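Local coordinates for transcriptional regulator, MarR/EmrR family (Clostridium acetobutylicum, PDB 3JW4), which probably binds DNA as a dimeric transcription factor of the MarR family, through a winged helix-turn-helix domain in each subunit, at the interface of chains A and B. Numbering follows the deposited sequence. Chains: chain A/B, Transcriptional regulator, MarR/EmrR family.

The interface of chains A and B. Residues chain A 125-126, 129, 134, 137-138; chain B 15, 144.
B:Tyr15, near the start of helix 14-35, pushes its ring into the other subunit between the segment that follows helix 105-124 and the flank of C-terminal helix 131-146. In MarR-family regulators the terminal helices of two subunits typically intertwine to form the dimerisation region, and this contact belongs to such a two-fold interface. Beginning at CB, B:Tyr15 meets the terminal methyl CD1 of A:Ile125 at 3.6 Å, the two side chains sliding past each other in opposite directions. Its CG is anti to the carbonyl carbon and beside the backbone N (chi1 -71°), which directs the ring towards chain A. CD2 of A:Leu137 sits over one face, offset towards the rim, and CG2 of A:Ile125 lies over the same face near CD2 of the tyrosine. Over the opposite face, the selenomethionine methyl CE of A:Met138 lies 3.8 Å from CD1 of B:Tyr15. At the ring's edges, CE2 of B:Tyr15 packs 3.4 Å from CG2 of A:Thr126, the two side chains crossing at about a right angle. CE1 of B:Tyr15 faces the backbone N of A:Met138, in plane at 3.7 Å. At the tip, OH of B:Tyr15 donates a 2.7 Å hydrogen bond to the backbone O of A:Gln134, which lies in the ring plane, although the phenol approaches from above the carbonyl plane. Beyond CB, near the phenol oxygen, the A:Gln134 side chain runs extended until NE2 donates to the backbone O of A:Leu129 (3.0 Å) from above the carbonyl plane. CG2 of B:Val144 lies 3.7 Å from the backbone O of A:Ile125 and also touches CD1 of A:Leu129, while CG1 faces CG2 of A:Ile125.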
loop_
_atom_site.group_PDB
_atom_site.type_symbol
_atom_site.label_atom_id
_atom_site.label_comp_id
_atom_site.label_asym_id
_atom_site.label_seq_id
_atom_site.Cartn_x
_atom_site.Cartn_y
_atom_site.Cartn_z
ATOM N N ILE A 125 -1.736 15.566 7.444
ATOM C CA ILE A 125 -1.625 14.529 8.481
ATOM C C ILE A 125 -1.854 15.113 9.874
ATOM O O ILE A 125 -2.353 14.415 10.753
ATOM C CB ILE A 125 -0.238 13.821 8.441
ATOM C CG1 ILE A 125 -0.156 12.932 7.183
ATOM C CG2 ILE A 125 0.006 12.976 9.692
ATOM C CD1 ILE A 125 1.261 12.551 6.763
ATOM N N THR A 126 -1.496 16.380 10.067
ATOM C CA THR A 126 -1.605 16.980 11.375
ATOM C C THR A 126 -2.909 17.714 11.602
ATOM O O THR A 126 -3.088 18.279 12.683
ATOM C CB THR A 126 -0.522 18.019 11.632
ATOM O OG1 THR A 126 -0.653 19.091 10.702
ATOM C CG2 THR A 126 0.829 17.439 11.530
ATOM N N LEU A 129 -4.787 16.765 14.706
ATOM C CA LEU A 129 -3.939 16.582 15.863
ATOM C C LEU A 129 -3.622 17.880 16.609
ATOM O O LEU A 129 -3.462 18.960 16.005
ATOM C CB LEU A 129 -2.618 15.986 15.413
ATOM C CG LEU A 129 -2.715 14.697 14.629
ATOM C CD1 LEU A 129 -1.288 14.245 14.300
ATOM C CD2 LEU A 129 -3.502 13.633 15.393
ATOM N N GLN A 134 1.270 16.191 17.482
ATOM C CA GLN A 134 2.150 16.350 16.318
ATOM C C GLN A 134 3.606 15.977 16.667
ATOM O O GLN A 134 4.281 15.236 15.912
ATOM C CB GLN A 134 2.054 17.772 15.761
ATOM C CG GLN A 134 0.692 18.126 15.163
ATOM C CD GLN A 134 0.483 19.636 15.004
ATOM O OE1 GLN A 134 1.429 20.360 14.720
ATOM N NE2 GLN A 134 -0.782 20.122 15.206
ATOM N N LEU A 137 3.778 12.070 17.551
ATOM C CA LEU A 137 3.720 11.222 16.344
ATOM C C LEU A 137 5.111 11.117 15.684
ATOM O O LEU A 137 5.551 10.051 15.274
ATOM C CB LEU A 137 2.738 11.782 15.299
ATOM C CG LEU A 137 2.522 10.939 14.013
ATOM C CD1 LEU A 137 2.051 9.525 14.332
ATOM C CD2 LEU A 137 1.514 11.570 13.044
HETATM N N MSE A 138 5.777 12.247 15.539
HETATM C CA MSE A 138 7.097 12.274 14.920
HETATM C C MSE A 138 8.095 11.499 15.761
HETATM O O MSE A 138 8.788 10.637 15.243
HETATM C CB MSE A 138 7.560 13.692 14.703
HETATM C CG MSE A 138 8.928 13.765 14.068
HETATM SE SE MSE A 138 8.938 12.859 12.349
HETATM C CE MSE A 138 8.191 14.239 11.453
ATOM N N TYR B 15 6.606 12.707 7.927
ATOM C CA TYR B 15 5.622 11.754 8.431
ATOM C C TYR B 15 5.303 10.675 7.396
ATOM O O TYR B 15 5.281 9.475 7.732
ATOM C CB TYR B 15 4.286 12.407 8.782
ATOM C CG TYR B 15 4.204 13.298 9.996
ATOM C CD1 TYR B 15 4.648 12.892 11.248
ATOM C CD2 TYR B 15 3.559 14.532 9.905
ATOM C CE1 TYR B 15 4.508 13.762 12.397
ATOM C CE2 TYR B 15 3.440 15.375 11.007
ATOM C CZ TYR B 15 3.894 14.965 12.259
ATOM O OH TYR B 15 3.722 15.842 13.311
ATOM N N VAL B 144 -5.544 10.371 12.812
ATOM C CA VAL B 144 -5.000 10.658 11.494
ATOM C C VAL B 144 -5.819 9.920 10.422
ATOM O O VAL B 144 -6.213 10.496 9.419
ATOM C CB VAL B 144 -3.528 10.224 11.370
ATOM C CG1 VAL B 144 -3.088 10.263 9.902
ATOM C CG2 VAL B 144 -2.648 11.047 12.299
#